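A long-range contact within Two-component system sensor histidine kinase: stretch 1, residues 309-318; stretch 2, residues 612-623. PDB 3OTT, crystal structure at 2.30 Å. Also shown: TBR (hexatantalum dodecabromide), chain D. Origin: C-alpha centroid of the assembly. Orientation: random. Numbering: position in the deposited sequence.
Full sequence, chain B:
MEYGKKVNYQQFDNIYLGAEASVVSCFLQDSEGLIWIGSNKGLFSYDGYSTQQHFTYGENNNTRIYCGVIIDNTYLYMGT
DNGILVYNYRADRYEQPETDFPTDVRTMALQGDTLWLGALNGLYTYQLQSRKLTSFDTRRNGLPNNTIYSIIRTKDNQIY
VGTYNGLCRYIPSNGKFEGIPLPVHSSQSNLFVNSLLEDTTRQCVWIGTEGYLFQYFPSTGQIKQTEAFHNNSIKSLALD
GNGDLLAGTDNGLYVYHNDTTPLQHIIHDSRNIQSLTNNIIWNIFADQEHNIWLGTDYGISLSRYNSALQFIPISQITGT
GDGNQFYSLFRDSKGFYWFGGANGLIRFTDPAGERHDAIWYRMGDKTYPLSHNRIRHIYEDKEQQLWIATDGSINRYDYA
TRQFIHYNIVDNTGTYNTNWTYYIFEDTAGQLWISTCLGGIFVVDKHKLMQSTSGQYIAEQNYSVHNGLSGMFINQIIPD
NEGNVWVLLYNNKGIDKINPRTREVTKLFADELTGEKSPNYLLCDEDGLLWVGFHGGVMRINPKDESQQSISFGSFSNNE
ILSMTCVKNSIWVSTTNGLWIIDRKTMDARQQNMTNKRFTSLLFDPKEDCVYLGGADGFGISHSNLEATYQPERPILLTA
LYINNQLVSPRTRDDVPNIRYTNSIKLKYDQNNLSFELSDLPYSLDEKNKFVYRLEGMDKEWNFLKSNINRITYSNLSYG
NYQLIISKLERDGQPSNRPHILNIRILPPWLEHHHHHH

Stretch 1 (309-318) LQFIPISQIT
Stretch 2 612-623: YLGGADGFGISH

A strand through Phe 311 to Pro 313 runs antiparallel to a strand that begins at Gly 618 and continues through Ser 622, more than 300 residues later in the same chain. The N-to-C directions differ by 152°, and the axes approach to 4.5 Å. The register pairs Phe 311 with Gly 620, Ile 312 with Phe 619 and Pro 313 with Gly 618. Phe 311 CA to Gly 620 CA is 4.2 Å, Ile 312 CA to Phe 619 CA 5.4 Å, and Pro 313 CA to Gly 618 CA 4.1 Å. The contact buries 602 Å² in all.

Ile 312 and Phe 619 make the central pair. Ile 312 N donates to Phe 619 O at 2.8 Å, and Phe 619 N donates to Ile 312 O at 2.9 Å. Two further backbone hydrogen bonds lie beyond this pair: Ile 621 N to Gln 310 O, 2.9 Å, and Ile 314 N to Asp 617 O, 3.0 Å. Asp 617 has phi/psi of 56/33° in the turn before the strand.

Phe 619 covers the most surface. Its chi1 is p (59°) and chi2 is -90°, which brings the ring back over the neighbouring strand. Ile 312, with chi1 m and phi/psi -110/118°, sets its CB over one face of the Phe 619 ring, 4.0 Å from the ring centroid. Ile 317 CG1 meets the ring edge at Phe 619 CE1, 4.3 Å. On the same sheet face, Ile 621 (m, t) places CD1 3.8 Å from Ile 312 CD1. These apolar residues are all buried, and their hydrocarbon side chains bring no polar group that would need a partner.

The other face carries Phe 311, chi1 t (-169°), chi2 76°. Its ring packs close to the backbone of Gly 618, Phe 619 and Gly 620: Phe 311 CZ is 3.5 Å from Gly 618 C. Ala 616 O approaches the ring edge, 3.6 Å from Phe 311 CZ. A CB on Gly 618 would clash with Phe 311 CZ and Ile 312 O, and its phi/psi of 162/-177° itself calls for glycine. At Gly 620, a CB would clash with Leu 309 CD2. Leu 309 (t, p) also places CD1 3.9 Å from Ser 622 CB.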

# COMPACT_ATOMS: atom_id res chain seq x y z
N LEU B 309 -21.68 9.64 5.06
CA LEU B 309 -20.61 10.26 5.82
C LEU B 309 -19.36 10.18 5.00
O LEU B 309 -19.03 9.11 4.50
CB LEU B 309 -20.41 9.47 7.12
CG LEU B 309 -19.26 9.89 8.03
CD1 LEU B 309 -19.58 11.18 8.82
CD2 LEU B 309 -18.90 8.74 8.97
N GLN B 310 -18.63 11.29 4.86
CA GLN B 310 -17.35 11.25 4.17
C GLN B 310 -16.31 10.48 5.02
O GLN B 310 -15.92 10.93 6.07
CB GLN B 310 -16.90 12.69 3.88
CG GLN B 310 -15.50 12.87 3.30
CD GLN B 310 -15.38 12.54 1.82
OE1 GLN B 310 -16.36 12.55 1.06
NE2 GLN B 310 -14.14 12.29 1.39
N PHE B 311 -15.86 9.32 4.54
CA PHE B 311 -14.83 8.52 5.25
C PHE B 311 -13.51 8.57 4.50
O PHE B 311 -13.45 8.32 3.32
CB PHE B 311 -15.27 7.06 5.46
CG PHE B 311 -14.38 6.27 6.41
CD1 PHE B 311 -14.45 6.46 7.79
CD2 PHE B 311 -13.47 5.35 5.92
CE1 PHE B 311 -13.63 5.71 8.66
CE2 PHE B 311 -12.64 4.63 6.78
CZ PHE B 311 -12.72 4.79 8.13
N ILE B 312 -12.45 8.88 5.21
CA ILE B 312 -11.12 9.00 4.65
C ILE B 312 -10.31 7.82 5.20
O ILE B 312 -10.20 7.70 6.42
CB ILE B 312 -10.52 10.33 5.13
CG1 ILE B 312 -11.42 11.49 4.67
CG2 ILE B 312 -9.10 10.43 4.69
CD1 ILE B 312 -10.79 12.57 3.84
N PRO B 313 -9.82 6.91 4.32
CA PRO B 313 -8.97 5.80 4.76
C PRO B 313 -7.58 6.33 4.99
O PRO B 313 -7.22 7.35 4.36
CB PRO B 313 -8.99 4.81 3.57
CG PRO B 313 -9.30 5.62 2.42
CD PRO B 313 -10.22 6.75 2.91
N ILE B 314 -6.81 5.69 5.86
CA ILE B 314 -5.50 6.23 6.27
C ILE B 314 -4.54 6.26 5.13
O ILE B 314 -3.67 7.09 5.14
CB ILE B 314 -4.65 5.36 7.29
CG1 ILE B 314 -5.41 4.29 7.99
CG2 ILE B 314 -3.94 6.23 8.34
CD1 ILE B 314 -4.51 3.68 9.11
N SER B 315 -4.63 5.29 4.23
CA SER B 315 -3.72 5.22 3.12
C SER B 315 -3.80 6.49 2.29
O SER B 315 -2.88 6.78 1.57
CB SER B 315 -3.99 3.99 2.22
OG SER B 315 -5.33 3.97 1.76
N GLN B 316 -4.90 7.22 2.38
CA GLN B 316 -5.05 8.47 1.66
C GLN B 316 -4.15 9.57 2.28
O GLN B 316 -3.85 10.55 1.63
CB GLN B 316 -6.54 8.92 1.59
CG GLN B 316 -6.81 10.15 0.66
CD GLN B 316 -8.25 10.63 0.68
OE1 GLN B 316 -9.19 9.85 0.56
NE2 GLN B 316 -8.43 11.92 0.84
N ILE B 317 -3.69 9.36 3.51
CA ILE B 317 -2.83 10.30 4.24
C ILE B 317 -1.27 10.38 4.09
O ILE B 317 -0.83 11.33 3.47
CB ILE B 317 -3.24 10.35 5.74
CG1 ILE B 317 -4.71 10.79 5.88
CG2 ILE B 317 -2.30 11.21 6.55
CD1 ILE B 317 -5.13 12.17 5.23
N THR B 318 -0.34 9.53 4.55
CA THR B 318 -0.02 8.09 4.42
C THR B 318 0.58 7.60 3.09
O THR B 318 1.79 7.67 2.94
CB THR B 318 -0.80 7.10 5.31
OG1 THR B 318 -0.34 7.25 6.67
CG2 THR B 318 -0.53 5.71 4.95
N TYR B 612 -14.17 15.40 13.25
CA TYR B 612 -13.42 14.20 12.84
C TYR B 612 -13.85 13.03 13.70
O TYR B 612 -13.90 13.15 14.94
CB TYR B 612 -11.91 14.44 12.98
CG TYR B 612 -11.45 15.54 12.04
CD1 TYR B 612 -11.10 15.27 10.72
CD2 TYR B 612 -11.42 16.85 12.46
CE1 TYR B 612 -10.72 16.28 9.85
CE2 TYR B 612 -11.00 17.89 11.57
CZ TYR B 612 -10.68 17.59 10.29
OH TYR B 612 -10.30 18.61 9.45
N LEU B 613 -14.13 11.90 13.04
CA LEU B 613 -14.63 10.76 13.77
C LEU B 613 -13.66 9.59 13.51
O LEU B 613 -13.59 9.05 12.41
CB LEU B 613 -16.05 10.44 13.32
CG LEU B 613 -17.10 11.56 13.48
CD1 LEU B 613 -17.28 12.44 12.21
CD2 LEU B 613 -18.44 10.95 13.90
N GLY B 614 -12.87 9.25 14.51
CA GLY B 614 -11.75 8.35 14.24
C GLY B 614 -12.18 6.96 14.54
O GLY B 614 -12.96 6.71 15.46
N GLY B 615 -11.74 6.04 13.70
CA GLY B 615 -12.21 4.68 13.77
C GLY B 615 -11.18 3.74 13.23
O GLY B 615 -10.00 3.96 13.44
N ALA B 616 -11.62 2.68 12.54
CA ALA B 616 -10.75 1.62 12.09
C ALA B 616 -10.11 2.01 10.76
O ALA B 616 -10.80 2.20 9.76
CB ALA B 616 -11.54 0.32 11.94
N ASP B 617 -8.79 2.16 10.75
CA ASP B 617 -8.05 2.44 9.48
C ASP B 617 -8.55 3.70 8.73
O ASP B 617 -8.51 3.77 7.48
CB ASP B 617 -8.06 1.19 8.57
CG ASP B 617 -7.53 -0.08 9.31
OD1 ASP B 617 -6.70 0.02 10.25
OD2 ASP B 617 -7.96 -1.19 8.98
N GLY B 618 -8.99 4.73 9.48
CA GLY B 618 -9.49 5.92 8.81
C GLY B 618 -10.34 6.75 9.74
O GLY B 618 -10.45 6.44 10.93
N PHE B 619 -10.90 7.84 9.21
CA PHE B 619 -11.71 8.71 9.99
C PHE B 619 -12.79 9.34 9.12
O PHE B 619 -12.59 9.57 7.94
CB PHE B 619 -10.87 9.81 10.66
CG PHE B 619 -10.12 10.66 9.70
CD1 PHE B 619 -8.84 10.31 9.31
CD2 PHE B 619 -10.71 11.80 9.14
CE1 PHE B 619 -8.15 11.07 8.38
CE2 PHE B 619 -10.01 12.60 8.25
CZ PHE B 619 -8.74 12.24 7.86
N GLY B 620 -13.93 9.64 9.72
CA GLY B 620 -14.96 10.40 9.00
C GLY B 620 -14.79 11.89 9.25
O GLY B 620 -14.18 12.33 10.23
N ILE B 621 -15.34 12.68 8.35
CA ILE B 621 -15.40 14.12 8.54
C ILE B 621 -16.83 14.48 8.30
O ILE B 621 -17.45 13.97 7.37
CB ILE B 621 -14.57 14.88 7.52
CG1 ILE B 621 -13.13 14.38 7.49
CG2 ILE B 621 -14.59 16.36 7.83
CD1 ILE B 621 -12.30 15.05 6.34
N SER B 622 -17.34 15.37 9.12
CA SER B 622 -18.72 15.78 9.04
C SER B 622 -18.79 17.24 9.47
O SER B 622 -18.03 17.67 10.34
CB SER B 622 -19.54 14.89 9.97
OG SER B 622 -20.90 15.27 10.01
N HIS B 623 -19.67 18.01 8.83
CA HIS B 623 -20.06 19.31 9.39
C HIS B 623 -20.76 19.13 10.74
O HIS B 623 -21.35 18.10 11.00
CB HIS B 623 -21.05 20.03 8.47
CG HIS B 623 -20.51 20.39 7.13
ND1 HIS B 623 -21.15 20.04 5.96
CD2 HIS B 623 -19.42 21.11 6.77
CE1 HIS B 623 -20.47 20.52 4.93
NE2 HIS B 623 -19.41 21.17 5.40
TA1 TBR D . -9.50 11.55 -4.68
TA2 TBR D . -10.68 13.45 -6.26
TA3 TBR D . -9.48 14.21 -3.78
TA4 TBR D . -8.33 14.96 -6.25
TA5 TBR D . -7.14 13.00 -4.65
TA6 TBR D . -8.37 12.25 -7.03
BR1 TBR D . -12.01 11.35 -5.33
BR2 TBR D . -10.28 12.18 -2.27
BR3 TBR D . -7.41 10.71 -3.44
BR4 TBR D . -8.72 9.75 -6.37
BR5 TBR D . -11.95 14.78 -4.44
BR6 TBR D . -7.33 14.22 -2.33
BR7 TBR D . -5.82 15.07 -5.52
BR8 TBR D . -7.40 14.16 -8.54
BR9 TBR D . -10.48 15.74 -7.51
BRA TBR D . -8.83 16.69 -4.34
BRB TBR D . -5.88 11.70 -6.52
BRC TBR D . -10.52 12.23 -8.51